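Local coordinates for protein N-alpha-acetyltransferase 35, NatC auxiliary subunit (Saccharomyces cerevisiae, PDB 6YGA) that serves as the auxiliary subunit of the NatC N-terminal acetyltransferase, which acetylates the N-terminal methionine of the L-A virus Gag protein, at residues R98-W103 and L153-L158; A91-L96 and G149-G154. All coordinates share one frame; numbering follows the deposited sequence.

Contact 1. Residues R98-W103 and L153-L158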
ATOM      1  N   ARG B  98      19.039   9.124 -11.563  1.00 57.11           N
ATOM      2  CA  ARG B  98      17.974   9.753 -10.789  1.00 57.56           C
ATOM      3  C   ARG B  98      16.603   9.273 -11.249  1.00 60.44           C
ATOM      4  O   ARG B  98      15.643   9.313 -10.470  1.00 60.78           O
ATOM      5  CB  ARG B  98      18.086  11.276 -10.866  1.00 55.82           C
ATOM      6  CG  ARG B  98      19.265  11.823 -10.067  1.00 55.83           C
ATOM      7  CD  ARG B  98      19.405  13.337 -10.154  1.00 56.81           C
ATOM      8  NE  ARG B  98      19.615  13.807 -11.519  1.00 55.65           N
ATOM      9  CZ  ARG B  98      18.760  14.579 -12.182  1.00 57.71           C
ATOM     10  NH1 ARG B  98      17.635  14.977 -11.603  1.00 56.00           N
ATOM     11  NH2 ARG B  98      19.034  14.960 -13.422  1.00 53.47           N
ATOM     12  N   CYS B  99      16.490   8.803 -12.496  1.00 61.37           N
ATOM     13  CA  CYS B  99      15.271   8.117 -12.909  1.00 61.17           C
ATOM     14  C   CYS B  99      15.101   6.806 -12.149  1.00 58.54           C
ATOM     15  O   CYS B  99      13.976   6.417 -11.813  1.00 58.27           O
ATOM     16  CB  CYS B  99      15.283   7.870 -14.418  1.00 64.34           C
ATOM     17  SG  CYS B  99      14.857   9.308 -15.430  1.00 70.17           S
ATOM     18  N   VAL B 100      16.208   6.115 -11.868  1.00 56.56           N
ATOM     19  CA  VAL B 100      16.144   4.896 -11.063  1.00 54.53           C
ATOM     20  C   VAL B 100      15.611   5.208  -9.669  1.00 54.30           C
ATOM     21  O   VAL B 100      14.773   4.474  -9.130  1.00 53.15           O
ATOM     22  CB  VAL B 100      17.527   4.221 -11.007  1.00 53.00           C
ATOM     23  CG1 VAL B 100      17.522   3.056 -10.024  1.00 50.52           C
ATOM     24  CG2 VAL B 100      17.950   3.749 -12.393  1.00 51.73           C
ATOM     25  N   ILE B 101      16.071   6.312  -9.076  1.00 53.89           N
ATOM     26  CA  ILE B 101      15.615   6.700  -7.743  1.00 51.30           C
ATOM     27  C   ILE B 101      14.135   7.064  -7.769  1.00 48.84           C
ATOM     28  O   ILE B 101      13.358   6.632  -6.910  1.00 46.80           O
ATOM     29  CB  ILE B 101      16.473   7.858  -7.203  1.00 53.41           C
ATOM     30  CG1 ILE B 101      17.933   7.420  -7.044  1.00 54.20           C
ATOM     31  CG2 ILE B 101      15.918   8.372  -5.882  1.00 53.63           C
ATOM     32  CD1 ILE B 101      18.890   8.556  -6.722  1.00 53.98           C
ATOM     33  N   SER B 102      13.723   7.864  -8.758  1.00 49.78           N
ATOM     34  CA  SER B 102      12.319   8.249  -8.875  1.00 49.78           C
ATOM     35  C   SER B 102      11.420   7.026  -9.019  1.00 50.73           C
ATOM     36  O   SER B 102      10.298   7.000  -8.498  1.00 48.03           O
ATOM     37  CB  SER B 102      12.142   9.195 -10.065  1.00 49.57           C
ATOM     38  OG  SER B 102      10.811   9.661 -10.179  1.00 49.57           O
ATOM     39  N   TRP B 103      11.907   5.995  -9.714  1.00 50.70           N
ATOM     40  CA  TRP B 103      11.127   4.780  -9.927  1.00 47.67           C
ATOM     41  C   TRP B 103      10.943   4.002  -8.627  1.00 46.74           C
ATOM     42  O   TRP B 103       9.817   3.651  -8.257  1.00 45.35           O
ATOM     43  CB  TRP B 103      11.816   3.922 -10.991  1.00 45.48           C
ATOM     44  CG  TRP B 103      11.263   2.544 -11.169  1.00 44.53           C
ATOM     45  CD1 TRP B 103       9.960   2.159 -11.067  1.00 45.27           C
ATOM     46  CD2 TRP B 103      12.009   1.361 -11.484  1.00 44.66           C
ATOM     47  NE1 TRP B 103       9.845   0.809 -11.298  1.00 45.47           N
ATOM     48  CE2 TRP B 103      11.089   0.296 -11.556  1.00 44.22           C
ATOM     49  CE3 TRP B 103      13.364   1.099 -11.710  1.00 45.30           C
ATOM     50  CZ2 TRP B 103      11.479  -1.007 -11.845  1.00 44.78           C
ATOM     51  CZ3 TRP B 103      13.749  -0.194 -11.997  1.00 46.39           C
ATOM     52  CH2 TRP B 103      12.811  -1.232 -12.062  1.00 47.57           C
ATOM     53  N   LEU B 153      23.463  -0.677 -20.136  1.00 64.54           N
ATOM     54  CA  LEU B 153      23.426  -2.114 -19.887  1.00 64.81           C
ATOM     55  C   LEU B 153      23.347  -2.413 -18.395  1.00 63.32           C
ATOM     56  O   LEU B 153      22.677  -3.367 -17.981  1.00 61.07           O
ATOM     57  CB  LEU B 153      24.650  -2.783 -20.507  1.00 66.49           C
ATOM     58  CG  LEU B 153      24.678  -4.310 -20.458  1.00 67.11           C
ATOM     59  CD1 LEU B 153      23.473  -4.887 -21.185  1.00 66.09           C
ATOM     60  CD2 LEU B 153      25.975  -4.836 -21.054  1.00 70.42           C
ATOM     61  N   GLY B 154      24.025  -1.612 -17.572  1.00 63.41           N
ATOM     62  CA  GLY B 154      23.972  -1.835 -16.137  1.00 62.21           C
ATOM     63  C   GLY B 154      22.589  -1.592 -15.564  1.00 57.68           C
ATOM     64  O   GLY B 154      22.080  -2.390 -14.772  1.00 52.70           O
ATOM     65  N   VAL B 155      21.960  -0.485 -15.964  1.00 57.86           N
ATOM     66  CA  VAL B 155      20.610  -0.188 -15.497  1.00 56.46           C
ATOM     67  C   VAL B 155      19.618  -1.214 -16.037  1.00 59.44           C
ATOM     68  O   VAL B 155      18.708  -1.649 -15.321  1.00 60.75           O
ATOM     69  CB  VAL B 155      20.220   1.250 -15.882  1.00 54.66           C
ATOM     70  CG1 VAL B 155      18.780   1.541 -15.494  1.00 52.89           C
ATOM     71  CG2 VAL B 155      21.158   2.245 -15.216  1.00 54.83           C
ATOM     72  N   CYS B 156      19.778  -1.627 -17.297  1.00 61.02           N
ATOM     73  CA  CYS B 156      18.893  -2.652 -17.843  1.00 60.81           C
ATOM     74  C   CYS B 156      19.068  -3.973 -17.105  1.00 60.95           C
ATOM     75  O   CYS B 156      18.099  -4.719 -16.915  1.00 60.27           O
ATOM     76  CB  CYS B 156      19.141  -2.839 -19.340  1.00 61.48           C
ATOM     77  SG  CYS B 156      18.503  -1.515 -20.395  1.00 64.30           S
ATOM     78  N   TYR B 157      20.296  -4.278 -16.678  1.00 61.83           N
ATOM     79  CA  TYR B 157      20.510  -5.458 -15.847  1.00 60.19           C
ATOM     80  C   TYR B 157      19.818  -5.302 -14.499  1.00 59.30           C
ATOM     81  O   TYR B 157      19.315  -6.280 -13.934  1.00 59.45           O
ATOM     82  CB  TYR B 157      22.007  -5.712 -15.656  1.00 60.03           C
ATOM     83  CG  TYR B 157      22.311  -7.041 -14.998  1.00 59.55           C
ATOM     84  CD1 TYR B 157      22.479  -8.191 -15.760  1.00 59.83           C
ATOM     85  CD2 TYR B 157      22.422  -7.147 -13.617  1.00 59.33           C
ATOM     86  CE1 TYR B 157      22.750  -9.409 -15.166  1.00 61.51           C
ATOM     87  CE2 TYR B 157      22.693  -8.361 -13.014  1.00 60.01           C
ATOM     88  CZ  TYR B 157      22.856  -9.487 -13.793  1.00 62.14           C
ATOM     89  OH  TYR B 157      23.125 -10.696 -13.196  1.00 64.32           O
ATOM     90  N   LEU B 158      19.774  -4.075 -13.974  1.00 58.23           N
ATOM     91  CA  LEU B 158      19.115  -3.835 -12.694  1.00 56.90           C
ATOM     92  C   LEU B 158      17.618  -4.099 -12.785  1.00 58.72           C
ATOM     93  O   LEU B 158      17.052  -4.821 -11.955  1.00 58.68           O
ATOM     94  CB  LEU B 158      19.377  -2.402 -12.230  1.00 53.38           C
ATOM     95  CG  LEU B 158      18.669  -1.977 -10.943  1.00 50.77           C
ATOM     96  CD1 LEU B 158      19.276  -2.676  -9.731  1.00 50.75           C
ATOM     97  CD2 LEU B 158      18.714  -0.466 -10.782  1.00 48.17           C
TER
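V100 and V155 carry the nearest pair of CA atoms, 8.1 Å apart, on two helical turns that run in roughly the same direction. That spacing leaves room for branched aliphatic side chains to meet between the helices, and V100 supplies both halves of the contact. Its two methyls diverge: CG1 lies anti to the backbone N (chi1 172°), on the side of the carbonyl carbon, and meets L158 CD2 at 3.8 Å. CG2, on the side of the backbone N, meets V155 CG1 at 3.9 Å. The approaches differ. The two valines slide past each other in opposite directions, whereas V100 and L158 reach toward each other tip to tip. L158 has the longer gap to span, its CA being 9.4 Å from V100 CA, and its CD2 branch extends away from the main chain to do so. This is ordinary helix-helix packing in the largely helical Mak10 family region, joining helix 85-104 to helix 142-167 without a hydrogen bond between the segments. Valine suits the narrower position because its methyls start directly at CB; leucine adds one more carbon of reach. All three residues are buried. W103 points the same way but packs one turn further on, against T159 and V162 of helix 142-167, while its NE1 is satisfied by the N178 carbonyl. On another face of the first helix, R98 forms a salt bridge with D94 and hydrogen-bonds the P294 carbonyl; Y157 turns from the V100 side to bond E234 through its hydroxyl.

Contact 2. Residues A91-L96 and G149-G154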
ATOM      1  N   ALA B  91      25.693  13.903 -18.302  1.00 73.27           N
ATOM      2  CA  ALA B  91      24.346  14.359 -17.970  1.00 71.86           C
ATOM      3  C   ALA B  91      23.308  13.285 -18.268  1.00 70.89           C
ATOM      4  O   ALA B  91      22.323  13.145 -17.533  1.00 68.77           O
ATOM      5  CB  ALA B  91      24.023  15.646 -18.728  1.00 73.53           C
ATOM      6  N   ILE B  92      23.504  12.524 -19.348  1.00 71.08           N
ATOM      7  CA  ILE B  92      22.600  11.422 -19.667  1.00 68.81           C
ATOM      8  C   ILE B  92      22.648  10.361 -18.574  1.00 70.61           C
ATOM      9  O   ILE B  92      21.610   9.906 -18.079  1.00 69.96           O
ATOM     10  CB  ILE B  92      22.948  10.831 -21.046  1.00 67.15           C
ATOM     11  CG1 ILE B  92      22.547  11.788 -22.169  1.00 71.90           C
ATOM     12  CG2 ILE B  92      22.268   9.491 -21.252  1.00 60.77           C
ATOM     13  CD1 ILE B  92      22.969  11.314 -23.547  1.00 73.68           C
ATOM     14  N   ALA B  93      23.857   9.956 -18.175  1.00 70.97           N
ATOM     15  CA  ALA B  93      23.983   8.933 -17.142  1.00 67.48           C
ATOM     16  C   ALA B  93      23.426   9.421 -15.811  1.00 67.37           C
ATOM     17  O   ALA B  93      22.788   8.656 -15.080  1.00 64.74           O
ATOM     18  CB  ALA B  93      25.444   8.514 -16.991  1.00 67.34           C
ATOM     19  N   ASP B  94      23.649  10.695 -15.484  1.00 69.71           N
ATOM     20  CA  ASP B  94      23.157  11.229 -14.218  1.00 69.48           C
ATOM     21  C   ASP B  94      21.638  11.174 -14.142  1.00 68.17           C
ATOM     22  O   ASP B  94      21.072  10.712 -13.146  1.00 67.12           O
ATOM     23  CB  ASP B  94      23.650  12.660 -14.027  1.00 72.88           C
ATOM     24  CG  ASP B  94      22.860  13.405 -12.980  1.00 73.65           C
ATOM     25  OD1 ASP B  94      22.917  13.008 -11.798  1.00 72.57           O
ATOM     26  OD2 ASP B  94      22.179  14.388 -13.340  1.00 75.55           O
ATOM     27  N   ARG B  95      20.956  11.652 -15.186  1.00 68.26           N
ATOM     28  CA  ARG B  95      19.497  11.668 -15.161  1.00 67.10           C
ATOM     29  C   ARG B  95      18.933  10.253 -15.130  1.00 65.85           C
ATOM     30  O   ARG B  95      17.906  10.001 -14.488  1.00 66.24           O
ATOM     31  CB  ARG B  95      18.957  12.443 -16.361  1.00 69.32           C
ATOM     32  CG  ARG B  95      17.454  12.328 -16.536  1.00 70.55           C
ATOM     33  CD  ARG B  95      16.877  13.534 -17.246  1.00 73.83           C
ATOM     34  NE  ARG B  95      15.439  13.389 -17.437  1.00 72.95           N
ATOM     35  CZ  ARG B  95      14.633  14.365 -17.844  1.00 75.15           C
ATOM     36  NH1 ARG B  95      15.121  15.570 -18.102  1.00 77.93           N
ATOM     37  NH2 ARG B  95      13.336  14.133 -17.987  1.00 74.48           N
ATOM     38  N   LEU B  96      19.595   9.314 -15.807  1.00 64.05           N
ATOM     39  CA  LEU B  96      19.138   7.929 -15.774  1.00 61.21           C
ATOM     40  C   LEU B  96      19.206   7.358 -14.362  1.00 59.42           C
ATOM     41  O   LEU B  96      18.290   6.648 -13.930  1.00 58.59           O
ATOM     42  CB  LEU B  96      19.963   7.084 -16.743  1.00 60.04           C
ATOM     43  CG  LEU B  96      19.629   5.591 -16.774  1.00 56.25           C
ATOM     44  CD1 LEU B  96      18.205   5.360 -17.257  1.00 53.39           C
ATOM     45  CD2 LEU B  96      20.625   4.843 -17.640  1.00 56.36           C
ATOM     46  N   GLY B 149      27.036   3.095 -23.373  1.00 73.02           N
ATOM     47  CA  GLY B 149      26.445   1.786 -23.608  1.00 74.61           C
ATOM     48  C   GLY B 149      26.559   0.871 -22.404  1.00 75.06           C
ATOM     49  O   GLY B 149      25.632   0.121 -22.092  1.00 73.05           O
ATOM     50  N   SER B 150      27.696   0.926 -21.707  1.00 77.20           N
ATOM     51  CA  SER B 150      27.853   0.133 -20.493  1.00 77.50           C
ATOM     52  C   SER B 150      26.911   0.618 -19.398  1.00 74.81           C
ATOM     53  O   SER B 150      26.359  -0.192 -18.643  1.00 72.91           O
ATOM     54  CB  SER B 150      29.305   0.178 -20.018  1.00 81.42           C
ATOM     55  OG  SER B 150      29.682   1.492 -19.649  1.00 84.46           O
ATOM     56  N   CYS B 151      26.717   1.936 -19.292  1.00 74.66           N
ATOM     57  CA  CYS B 151      25.774   2.476 -18.314  1.00 72.80           C
ATOM     58  C   CYS B 151      24.373   1.935 -18.551  1.00 70.14           C
ATOM     59  O   CYS B 151      23.727   1.423 -17.629  1.00 68.67           O
ATOM     60  CB  CYS B 151      25.761   4.003 -18.373  1.00 76.24           C
ATOM     61  SG  CYS B 151      27.267   4.819 -17.831  1.00 80.77           S
ATOM     62  N   ILE B 152      23.884   2.049 -19.788  1.00 69.64           N
ATOM     63  CA  ILE B 152      22.541   1.579 -20.112  1.00 66.18           C
ATOM     64  C   ILE B 152      22.416   0.091 -19.827  1.00 64.67           C
ATOM     65  O   ILE B 152      21.388  -0.377 -19.320  1.00 63.66           O
ATOM     66  CB  ILE B 152      22.207   1.903 -21.579  1.00 65.76           C
ATOM     67  CG1 ILE B 152      22.412   3.393 -21.868  1.00 67.04           C
ATOM     68  CG2 ILE B 152      20.791   1.472 -21.908  1.00 61.49           C
ATOM     69  CD1 ILE B 152      21.511   4.314 -21.077  1.00 65.27           C
ATOM     70  N   LEU B 153      23.463  -0.677 -20.136  1.00 64.54           N
ATOM     71  CA  LEU B 153      23.426  -2.114 -19.887  1.00 64.81           C
ATOM     72  C   LEU B 153      23.347  -2.413 -18.395  1.00 63.32           C
ATOM     73  O   LEU B 153      22.677  -3.367 -17.981  1.00 61.07           O
ATOM     74  CB  LEU B 153      24.650  -2.783 -20.507  1.00 66.49           C
ATOM     75  CG  LEU B 153      24.678  -4.310 -20.458  1.00 67.11           C
ATOM     76  CD1 LEU B 153      23.473  -4.887 -21.185  1.00 66.09           C
ATOM     77  CD2 LEU B 153      25.975  -4.836 -21.054  1.00 70.42           C
ATOM     78  N   GLY B 154      24.025  -1.612 -17.572  1.00 63.41           N
ATOM     79  CA  GLY B 154      23.972  -1.835 -16.137  1.00 62.21           C
ATOM     80  C   GLY B 154      22.589  -1.592 -15.564  1.00 57.68           C
ATOM     81  O   GLY B 154      22.080  -2.390 -14.772  1.00 52.70           O
TER
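L96 lays its CD2 methyl against CD1 of I152 at 3.6 Å, the two side chains crossing at about a right angle. L96 starts out facing the partner helix, and with CG anti to the backbone N (chi1 178°) its outer methyl is carried straight into the interface. I152 arrives differently: its CB is not aimed at the other segment, and it is the longer branch, CG1 to CD1, that swings across. A beta-branched residue fits this flank: the ethyl arm lets CD1 reach L96, and the same side chain also packs on helix 118-129. Three residues before L96 on the first helix, and directly before I152 on the second, much smaller groups meet. C151 aims its sulfur at the partner helix, and SG comes to 4.2 Å from A93 CB, whose methyl points along the flank of the interface rather than straight across. Their short side chains suit the close backbone spacing here, where A93 CA and C151 CA are 6.8 Å apart. The four residues are buried and share no hydrogen bond across the segments, so the fit depends on shape and apolar contact. Around this helix pair, helix 215-231 covers one flank, with I223 touching A93 and both L224 and I227 touching C151. Helix 118-129 packs on I152 through Y119, T120 and L123, and helix 193-209 lies against S150, whose hydroxyl bonds that of S203.

Overall arrangement
Both contacts join helix 85-104 to helix 142-167, and their centres lie 8 Å apart. Along the chain the order is 91-96, 98-103, then the overlapping 149-154 and 153-158, which share L153 and G154. Contact 2 comes earlier on both helices, by seven residues on the first and four on the second, consistent with their running in the same direction. The two contacts merge where V155 CG2 touches L96 CD2 at 3.6 Å, making one continuous apolar seam. The chain between the two helices includes helix 118-129, which packs on I152 of contact 2; the seam thus joins helices that are not consecutive in the chain, within the Mak10 family region. No other chain of the complex touches these segments.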